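Local coordinates for protein glutathione S-transferase (Natrialba magadii ATCC 43099, PDB 6GZF) that probably acts as a xi-class glutathione transferase, a group that uses glutathione to reduce glutathionyl-hydroquinones, at residues 170-176 / 232-238; 77-83 / 161-167. The contacts are given in a common frame with arbitrary orientation. Residue numbers count along the deposited sequence, not the author numbering.

Contact 1: 170-176 / 232-238; sequences DLYPEGY and AGDRLTE
Y176 lays its ring against the turn at A232-R235. Its chi1 is m and its chi2 is near -88°. A232 O lies at the ring edge, 3.8 Å from Y176 CD1. Y176 CE2 is 3.8 Å from R235 CD, and Y176 OH is 3.3 Å from D234 CB. The ring is presented by a type II beta turn over P173-Y176, closed by Y176 N to P173 O at 3.2 Å. G175 holds the third position at phi 95°. At the backbone angles of G233 (105/-102) a CB would jam against A232 O.

Neither segment is regular helix or strand. The backbones come closest at L171 and T237, CA to CA 4.0 Å. One backbone hydrogen bond joins them there: E238 N to L171 O, 2.9 Å. L171 is m,t and buried. Its CD2 packs on L236 CD2 at 4.1 Å, and both side chains also touch L76 of helix 65-77. P173 CD meets T237 CG2 at 3.7 Å. R235 (m,t,p) folds back so that NH2 is 3.4 Å from P173 CB. D170 O sits over one guanidinium face, 4.0 Å from R235 NH1.

The polar ends of Y172 and E238 look elsewhere: Y172 OH bonds D181, and E238 OE2 forms a salt bridge with R155. T237 is the N-cap of helix 238-247. D240 OD1 accepts from T237 N, one half of a capping box, while T237 OG1 bonds weakly to A239 N. This Thr-x-x-Asp sequence is the N-capping box signature of the GST C-terminal domain, here with L171 O serving the first helical NH.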
ATOM      1  N   ASP A 170     -22.795   8.395 -28.804  1.00 22.17           N
ATOM      2  CA  ASP A 170     -23.961   8.030 -28.011  1.00 25.46           C
ATOM      3  C   ASP A 170     -23.585   7.008 -26.940  1.00 30.97           C
ATOM      4  O   ASP A 170     -23.605   5.802 -27.182  1.00 29.25           O
ATOM      5  CB  ASP A 170     -25.064   7.488 -28.925  1.00 29.79           C
ATOM      6  CG  ASP A 170     -26.376   7.268 -28.200  1.00 35.75           C
ATOM      7  OD1 ASP A 170     -26.539   7.789 -27.077  1.00 34.34           O
ATOM      8  OD2 ASP A 170     -27.255   6.588 -28.767  1.00 45.51           O
ATOM      9  N   LEU A 171     -23.244   7.505 -25.754  1.00 29.52           N
ATOM     10  CA  LEU A 171     -22.770   6.658 -24.663  1.00 27.59           C
ATOM     11  C   LEU A 171     -23.920   6.069 -23.850  1.00 33.78           C
ATOM     12  O   LEU A 171     -23.720   5.558 -22.747  1.00 34.41           O
ATOM     13  CB  LEU A 171     -21.836   7.450 -23.747  1.00 26.72           C
ATOM     14  CG  LEU A 171     -20.683   8.175 -24.444  1.00 24.89           C
ATOM     15  CD1 LEU A 171     -20.032   9.178 -23.507  1.00 23.40           C
ATOM     16  CD2 LEU A 171     -19.660   7.179 -24.965  1.00 25.15           C
ATOM     17  N   TYR A 172     -25.124   6.151 -24.402  1.00 28.38           N
ATOM     18  CA  TYR A 172     -26.304   5.548 -23.795  1.00 32.51           C
ATOM     19  C   TYR A 172     -27.263   5.134 -24.909  1.00 29.19           C
ATOM     20  O   TYR A 172     -28.390   5.625 -24.979  1.00 29.84           O
ATOM     21  CB  TYR A 172     -26.966   6.531 -22.825  1.00 29.85           C
ATOM     22  CG  TYR A 172     -28.068   5.958 -21.961  1.00 28.25           C
ATOM     23  CD1 TYR A 172     -27.817   4.923 -21.070  1.00 28.76           C
ATOM     24  CD2 TYR A 172     -29.352   6.483 -22.010  1.00 29.40           C
ATOM     25  CE1 TYR A 172     -28.823   4.410 -20.271  1.00 36.14           C
ATOM     26  CE2 TYR A 172     -30.362   5.979 -21.215  1.00 25.43           C
ATOM     27  CZ  TYR A 172     -30.092   4.943 -20.347  1.00 33.40           C
ATOM     28  OH  TYR A 172     -31.096   4.436 -19.554  1.00 32.91           O
ATOM     29  N   PRO A 173     -26.811   4.222 -25.788  1.00 26.21           N
ATOM     30  CA  PRO A 173     -27.503   3.947 -27.050  1.00 28.09           C
ATOM     31  C   PRO A 173     -28.722   3.043 -26.911  1.00 37.98           C
ATOM     32  O   PRO A 173     -28.846   2.299 -25.940  1.00 36.52           O
ATOM     33  CB  PRO A 173     -26.421   3.263 -27.885  1.00 31.16           C
ATOM     34  CG  PRO A 173     -25.615   2.521 -26.882  1.00 34.05           C
ATOM     35  CD  PRO A 173     -25.636   3.345 -25.613  1.00 32.86           C
ATOM     36  N   GLU A 174     -29.608   3.116 -27.899  1.00 40.52           N
ATOM     37  CA  GLU A 174     -30.820   2.308 -27.929  1.00 39.52           C
ATOM     38  C   GLU A 174     -30.493   0.819 -27.983  1.00 41.33           C
ATOM     39  O   GLU A 174     -29.667   0.385 -28.785  1.00 43.07           O
ATOM     40  CB  GLU A 174     -31.686   2.706 -29.129  1.00 42.41           C
ATOM     41  CG  GLU A 174     -32.601   1.605 -29.644  1.00 51.22           C
ATOM     42  CD  GLU A 174     -32.885   1.732 -31.130  1.00 69.90           C
ATOM     43  OE1 GLU A 174     -32.165   2.488 -31.816  1.00 65.29           O
ATOM     44  OE2 GLU A 174     -33.828   1.069 -31.612  1.00 71.35           O
ATOM     45  N   GLY A 175     -31.143   0.044 -27.122  1.00 32.90           N
ATOM     46  CA  GLY A 175     -30.940  -1.391 -27.082  1.00 30.63           C
ATOM     47  C   GLY A 175     -29.912  -1.808 -26.048  1.00 37.98           C
ATOM     48  O   GLY A 175     -29.793  -2.989 -25.720  1.00 44.07           O
ATOM     49  N   TYR A 176     -29.167  -0.836 -25.531  1.00 38.15           N
ATOM     50  CA  TYR A 176     -28.128  -1.106 -24.542  1.00 34.90           C
ATOM     51  C   TYR A 176     -28.456  -0.491 -23.184  1.00 32.79           C
ATOM     52  O   TYR A 176     -27.903  -0.900 -22.163  1.00 36.14           O
ATOM     53  CB  TYR A 176     -26.775  -0.574 -25.024  1.00 33.14           C
ATOM     54  CG  TYR A 176     -26.206  -1.281 -26.234  1.00 31.85           C
ATOM     55  CD1 TYR A 176     -25.418  -2.415 -26.090  1.00 33.10           C
ATOM     56  CD2 TYR A 176     -26.443  -0.807 -27.517  1.00 32.63           C
ATOM     57  CE1 TYR A 176     -24.888  -3.060 -27.190  1.00 34.78           C
ATOM     58  CE2 TYR A 176     -25.917  -1.447 -28.625  1.00 40.55           C
ATOM     59  CZ  TYR A 176     -25.141  -2.573 -28.455  1.00 39.84           C
ATOM     60  OH  TYR A 176     -24.617  -3.215 -29.553  1.00 40.09           O
ATOM     61  N   ALA A 232     -20.887  -3.216 -21.658  1.00 27.90           N
ATOM     62  CA  ALA A 232     -22.177  -3.528 -22.261  1.00 26.65           C
ATOM     63  C   ALA A 232     -21.972  -4.284 -23.570  1.00 29.63           C
ATOM     64  O   ALA A 232     -22.928  -4.595 -24.278  1.00 28.61           O
ATOM     65  CB  ALA A 232     -22.986  -2.263 -22.492  1.00 29.55           C
ATOM     66  N   GLY A 233     -20.712  -4.566 -23.886  1.00 29.38           N
ATOM     67  CA  GLY A 233     -20.379  -5.397 -25.026  1.00 31.55           C
ATOM     68  C   GLY A 233     -19.839  -4.653 -26.231  1.00 36.01           C
ATOM     69  O   GLY A 233     -18.672  -4.260 -26.268  1.00 36.46           O
ATOM     70  N   ASP A 234     -20.704  -4.457 -27.218  1.00 40.33           N
ATOM     71  CA  ASP A 234     -20.301  -3.957 -28.526  1.00 40.09           C
ATOM     72  C   ASP A 234     -19.889  -2.486 -28.533  1.00 37.37           C
ATOM     73  O   ASP A 234     -19.055  -2.076 -29.341  1.00 31.32           O
ATOM     74  CB  ASP A 234     -21.441  -4.169 -29.526  1.00 44.64           C
ATOM     75  CG  ASP A 234     -20.981  -4.072 -30.966  1.00 51.23           C
ATOM     76  OD1 ASP A 234     -19.841  -4.493 -31.258  1.00 71.91           O
ATOM     77  OD2 ASP A 234     -21.760  -3.576 -31.809  1.00 51.98           O
ATOM     78  N   ARG A 235     -20.471  -1.690 -27.642  1.00 39.91           N
ATOM     79  CA  ARG A 235     -20.305  -0.242 -27.717  1.00 31.19           C
ATOM     80  C   ARG A 235     -19.812   0.411 -26.428  1.00 33.42           C
ATOM     81  O   ARG A 235     -20.058  -0.083 -25.328  1.00 34.13           O
ATOM     82  CB  ARG A 235     -21.628   0.407 -28.129  1.00 38.91           C
ATOM     83  CG  ARG A 235     -22.247  -0.181 -29.384  1.00 40.27           C
ATOM     84  CD  ARG A 235     -23.212   0.808 -30.002  1.00 48.31           C
ATOM     85  NE  ARG A 235     -22.558   2.089 -30.243  1.00 41.44           N
ATOM     86  CZ  ARG A 235     -23.200   3.209 -30.554  1.00 51.84           C
ATOM     87  NH1 ARG A 235     -22.519   4.329 -30.755  1.00 52.55           N
ATOM     88  NH2 ARG A 235     -24.521   3.209 -30.660  1.00 45.95           N
ATOM     89  N   LEU A 236     -19.116   1.533 -26.586  1.00 33.64           N
ATOM     90  CA  LEU A 236     -18.654   2.339 -25.462  1.00 34.06           C
ATOM     91  C   LEU A 236     -19.821   3.085 -24.825  1.00 29.76           C
ATOM     92  O   LEU A 236     -20.544   3.810 -25.506  1.00 35.99           O
ATOM     93  CB  LEU A 236     -17.583   3.331 -25.922  1.00 38.45           C
ATOM     94  CG  LEU A 236     -16.773   4.041 -24.837  1.00 30.02           C
ATOM     95  CD1 LEU A 236     -15.802   3.074 -24.188  1.00 27.07           C
ATOM     96  CD2 LEU A 236     -16.036   5.240 -25.415  1.00 35.40           C
ATOM     97  N   THR A 237     -20.008   2.905 -23.520  1.00 25.55           N
ATOM     98  CA  THR A 237     -21.133   3.522 -22.822  1.00 27.45           C
ATOM     99  C   THR A 237     -20.713   4.198 -21.519  1.00 26.22           C
ATOM    100  O   THR A 237     -19.534   4.210 -21.166  1.00 27.12           O
ATOM    101  CB  THR A 237     -22.230   2.486 -22.501  1.00 29.75           C
ATOM    102  OG1 THR A 237     -21.699   1.477 -21.633  1.00 27.94           O
ATOM    103  CG2 THR A 237     -22.751   1.836 -23.776  1.00 31.86           C
ATOM    104  N   GLU A 238     -21.693   4.757 -20.811  1.00 28.34           N
ATOM    105  CA  GLU A 238     -21.462   5.375 -19.510  1.00 25.38           C
ATOM    106  C   GLU A 238     -20.940   4.361 -18.501  1.00 29.11           C
ATOM    107  O   GLU A 238     -20.221   4.715 -17.567  1.00 28.63           O
ATOM    108  CB  GLU A 238     -22.745   6.008 -18.974  1.00 26.99           C
ATOM    109  CG  GLU A 238     -23.322   7.120 -19.829  1.00 22.13           C
ATOM    110  CD  GLU A 238     -24.524   7.778 -19.177  1.00 29.96           C
ATOM    111  OE1 GLU A 238     -24.826   7.438 -18.013  1.00 30.02           O
ATOM    112  OE2 GLU A 238     -25.165   8.634 -19.821  1.00 29.66           O
TER

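Contact 2: 77-83 / 161-167; sequences KGLEDAI and FDEFADH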
ATOM      1  N   LYS A  77     -18.247  13.906 -25.705  1.00 23.48           N
ATOM      2  CA  LYS A  77     -19.379  14.543 -26.366  1.00 27.53           C
ATOM      3  C   LYS A  77     -18.952  15.759 -27.180  1.00 31.31           C
ATOM      4  O   LYS A  77     -19.624  16.142 -28.136  1.00 28.07           O
ATOM      5  CB  LYS A  77     -20.430  14.955 -25.336  1.00 31.04           C
ATOM      6  CG  LYS A  77     -21.831  14.505 -25.678  1.00 34.74           C
ATOM      7  CD  LYS A  77     -21.899  12.996 -25.773  1.00 28.29           C
ATOM      8  CE  LYS A  77     -23.320  12.533 -26.009  1.00 19.00           C
ATOM      9  NZ  LYS A  77     -23.865  13.006 -27.310  1.00 22.73           N
ATOM     10  N   GLY A  78     -17.831  16.360 -26.796  1.00 35.18           N
ATOM     11  CA  GLY A  78     -17.396  17.603 -27.401  1.00 25.38           C
ATOM     12  C   GLY A  78     -18.242  18.744 -26.872  1.00 24.80           C
ATOM     13  O   GLY A  78     -18.847  19.493 -27.638  1.00 33.64           O
ATOM     14  N   LEU A  79     -18.288  18.864 -25.549  1.00 19.85           N
ATOM     15  CA  LEU A  79     -19.125  19.863 -24.894  1.00 22.82           C
ATOM     16  C   LEU A  79     -18.295  20.914 -24.165  1.00 25.04           C
ATOM     17  O   LEU A  79     -18.823  21.677 -23.356  1.00 23.74           O
ATOM     18  CB  LEU A  79     -20.084  19.188 -23.911  1.00 16.36           C
ATOM     19  CG  LEU A  79     -21.289  18.467 -24.518  1.00 22.64           C
ATOM     20  CD1 LEU A  79     -22.056  17.700 -23.449  1.00 13.26           C
ATOM     21  CD2 LEU A  79     -22.200  19.453 -25.232  1.00 15.78           C
ATOM     22  N   GLU A  80     -16.997  20.949 -24.454  1.00 26.35           N
ATOM     23  CA  GLU A  80     -16.097  21.906 -23.816  1.00 24.81           C
ATOM     24  C   GLU A  80     -16.481  23.339 -24.168  1.00 25.90           C
ATOM     25  O   GLU A  80     -16.543  24.207 -23.297  1.00 28.27           O
ATOM     26  CB  GLU A  80     -14.643  21.643 -24.219  1.00 25.19           C
ATOM     27  CG  GLU A  80     -14.197  20.195 -24.088  1.00 28.35           C
ATOM     28  CD  GLU A  80     -14.414  19.399 -25.362  1.00 37.54           C
ATOM     29  OE1 GLU A  80     -15.302  19.773 -26.156  1.00 29.08           O
ATOM     30  OE2 GLU A  80     -13.692  18.400 -25.569  1.00 38.65           O
ATOM     31  N   ASP A  81     -16.740  23.577 -25.451  1.00 22.23           N
ATOM     32  CA  ASP A  81     -17.139  24.896 -25.923  1.00 22.92           C
ATOM     33  C   ASP A  81     -18.481  25.309 -25.328  1.00 29.61           C
ATOM     34  O   ASP A  81     -18.724  26.489 -25.074  1.00 25.08           O
ATOM     35  CB  ASP A  81     -17.218  24.920 -27.452  1.00 25.71           C
ATOM     36  CG  ASP A  81     -15.857  24.798 -28.108  1.00 26.68           C
ATOM     37  OD1 ASP A  81     -14.859  25.230 -27.494  1.00 24.21           O
ATOM     38  OD2 ASP A  81     -15.786  24.273 -29.238  1.00 25.56           O
ATOM     39  N   ALA A  82     -19.347  24.326 -25.103  1.00 30.07           N
ATOM     40  CA  ALA A  82     -20.684  24.590 -24.591  1.00 21.10           C
ATOM     41  C   ALA A  82     -20.697  24.724 -23.071  1.00 24.41           C
ATOM     42  O   ALA A  82     -21.381  25.585 -22.519  1.00 21.45           O
ATOM     43  CB  ALA A  82     -21.642  23.493 -25.030  1.00 19.25           C
ATOM     44  N   ILE A  83     -19.935  23.873 -22.395  1.00 24.85           N
ATOM     45  CA  ILE A  83     -19.928  23.873 -20.938  1.00 24.97           C
ATOM     46  C   ILE A  83     -18.541  24.181 -20.383  1.00 26.76           C
ATOM     47  O   ILE A  83     -17.607  23.392 -20.531  1.00 26.31           O
ATOM     48  CB  ILE A  83     -20.422  22.525 -20.383  1.00 22.60           C
ATOM     49  CG1 ILE A  83     -21.798  22.195 -20.967  1.00 17.93           C
ATOM     50  CG2 ILE A  83     -20.476  22.562 -18.864  1.00 19.78           C
ATOM     51  CD1 ILE A  83     -22.277  20.794 -20.674  1.00 21.01           C
ATOM     52  N   PHE A 161     -27.715  17.372 -24.277  1.00 33.74           N
ATOM     53  CA  PHE A 161     -26.991  18.462 -24.933  1.00 30.86           C
ATOM     54  C   PHE A 161     -26.621  18.148 -26.382  1.00 31.72           C
ATOM     55  O   PHE A 161     -25.558  18.552 -26.856  1.00 27.92           O
ATOM     56  CB  PHE A 161     -25.720  18.803 -24.148  1.00 26.77           C
ATOM     57  CG  PHE A 161     -25.977  19.519 -22.851  1.00 23.90           C
ATOM     58  CD1 PHE A 161     -26.200  18.808 -21.683  1.00 16.72           C
ATOM     59  CD2 PHE A 161     -25.986  20.904 -22.798  1.00 21.98           C
ATOM     60  CE1 PHE A 161     -26.433  19.464 -20.487  1.00 17.59           C
ATOM     61  CE2 PHE A 161     -26.218  21.565 -21.606  1.00 18.71           C
ATOM     62  CZ  PHE A 161     -26.442  20.843 -20.449  1.00 16.78           C
ATOM     63  N   ASP A 162     -27.497  17.437 -27.086  1.00 39.83           N
ATOM     64  CA  ASP A 162     -27.215  17.005 -28.455  1.00 35.60           C
ATOM     65  C   ASP A 162     -27.105  18.165 -29.442  1.00 38.70           C
ATOM     66  O   ASP A 162     -26.451  18.045 -30.478  1.00 42.05           O
ATOM     67  CB  ASP A 162     -28.291  16.029 -28.937  1.00 34.09           C
ATOM     68  CG  ASP A 162     -28.003  14.596 -28.534  1.00 43.97           C
ATOM     69  OD1 ASP A 162     -26.812  14.243 -28.404  1.00 42.69           O
ATOM     70  OD2 ASP A 162     -28.966  13.822 -28.350  1.00 41.85           O
ATOM     71  N   GLU A 163     -27.745  19.282 -29.120  1.00 37.99           N
ATOM     72  CA  GLU A 163     -27.769  20.434 -30.014  1.00 33.92           C
ATOM     73  C   GLU A 163     -26.420  21.149 -30.055  1.00 32.35           C
ATOM     74  O   GLU A 163     -26.096  21.829 -31.029  1.00 34.46           O
ATOM     75  CB  GLU A 163     -28.873  21.408 -29.586  1.00 37.48           C
ATOM     76  CG  GLU A 163     -29.063  22.601 -30.510  1.00 37.71           C
ATOM     77  CD  GLU A 163     -30.337  23.369 -30.216  1.00 50.09           C
ATOM     78  OE1 GLU A 163     -31.319  22.744 -29.762  1.00 52.70           O
ATOM     79  OE2 GLU A 163     -30.357  24.598 -30.435  1.00 56.70           O
ATOM     80  N   PHE A 164     -25.625  20.976 -29.004  1.00 28.77           N
ATOM     81  CA  PHE A 164     -24.396  21.747 -28.852  1.00 29.50           C
ATOM     82  C   PHE A 164     -23.146  20.872 -28.812  1.00 25.72           C
ATOM     83  O   PHE A 164     -22.027  21.381 -28.741  1.00 29.93           O
ATOM     84  CB  PHE A 164     -24.481  22.601 -27.589  1.00 26.85           C
ATOM     85  CG  PHE A 164     -25.785  23.332 -27.447  1.00 32.17           C
ATOM     86  CD1 PHE A 164     -26.013  24.509 -28.137  1.00 24.64           C
ATOM     87  CD2 PHE A 164     -26.790  22.832 -26.632  1.00 35.40           C
ATOM     88  CE1 PHE A 164     -27.213  25.181 -28.013  1.00 31.75           C
ATOM     89  CE2 PHE A 164     -27.992  23.499 -26.505  1.00 35.45           C
ATOM     90  CZ  PHE A 164     -28.204  24.675 -27.196  1.00 33.06           C
ATOM     91  N   ALA A 165     -23.337  19.559 -28.862  1.00 32.18           N
ATOM     92  CA  ALA A 165     -22.217  18.628 -28.894  1.00 31.89           C
ATOM     93  C   ALA A 165     -21.549  18.642 -30.265  1.00 31.52           C
ATOM     94  O   ALA A 165     -22.221  18.790 -31.287  1.00 37.45           O
ATOM     95  CB  ALA A 165     -22.681  17.224 -28.538  1.00 33.14           C
ATOM     96  N   ASP A 166     -20.230  18.488 -30.286  1.00 26.13           N
ATOM     97  CA  ASP A 166     -19.481  18.511 -31.539  1.00 27.19           C
ATOM     98  C   ASP A 166     -19.325  17.116 -32.136  1.00 25.21           C
ATOM     99  O   ASP A 166     -19.055  16.970 -33.327  1.00 23.97           O
ATOM    100  CB  ASP A 166     -18.103  19.143 -31.330  1.00 28.08           C
ATOM    101  CG  ASP A 166     -18.184  20.611 -30.963  1.00 30.48           C
ATOM    102  OD1 ASP A 166     -19.237  21.232 -31.217  1.00 26.36           O
ATOM    103  OD2 ASP A 166     -17.191  21.144 -30.425  1.00 37.62           O
ATOM    104  N   HIS A 167     -19.496  16.093 -31.305  1.00 26.96           N
ATOM    105  CA  HIS A 167     -19.326  14.716 -31.755  1.00 32.32           C
ATOM    106  C   HIS A 167     -20.632  13.935 -31.694  1.00 31.78           C
ATOM    107  O   HIS A 167     -21.398  14.058 -30.739  1.00 35.01           O
ATOM    108  CB  HIS A 167     -18.260  14.009 -30.917  1.00 23.70           C
ATOM    109  CG  HIS A 167     -16.942  14.719 -30.891  1.00 34.08           C
ATOM    110  ND1 HIS A 167     -16.415  15.266 -29.743  1.00 33.64           N
ATOM    111  CD2 HIS A 167     -16.047  14.971 -31.876  1.00 25.90           C
ATOM    112  CE1 HIS A 167     -15.250  15.825 -30.019  1.00 29.33           C
ATOM    113  NE2 HIS A 167     -15.004  15.660 -31.305  1.00 26.25           N
TER
HETATM  114  O   HOH W   1     -16.757  21.606 -27.528  1.00 25.83           O
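F161 starts the segment by turning its ring to the loop after helix 65-77. I83 CD1 makes a CH-pi contact over its face, 4.1 Å from the centroid. F161 CB touches L79 CD2 at 3.7 Å. D162 OD1 forms a weak salt bridge with K77 NZ (3.4 Å); NZ also bonds V169 O. F164 packs CB on A82 CB at 3.9 Å and also touches P51 and A53. A165 CB fits beside L79 CD2 (4.0 Å). D166 N bonds G78 O at 3.2 Å and, weakly, K77 O at 3.2 Å. Its OD2 lies 3.6 Å from D81 OD2, like charges close together. Water 1 joins E80 OE1 (2.7 Å), D81 N (2.9 Å) and D166 OD2 (3.0 Å). H167 N bonds K77 O at 3.2 Å, with its ring edge beside G78 N. G78 ends the helix in a Schellman motif; a CB there would clash with H167. Backbone NH-to-carbonyl bonds and apolar packing hold the contact; the solvent-facing acid pair adds no attraction.

Both contacts hold the connection between helices 150-159 and 177-192, which links the thioredoxin-like domain to the helical domain. Contact 2 fastens its earlier part to the end of helix 65-77. Contact 1 fastens its later part to the start of helix 238-247. The polarity is reversed. In contact 2 the connection gives NH groups to a helix C-terminus; in contact 1 it gives a carbonyl to a helix N-terminus. Their centres are 18 Å apart, each about 20 Å from the chain centre. Both are partly buried, but contact 2 has more exposed, acidic residues at its margin. Helix 65-77 meets both, since L76 packs against contact 1.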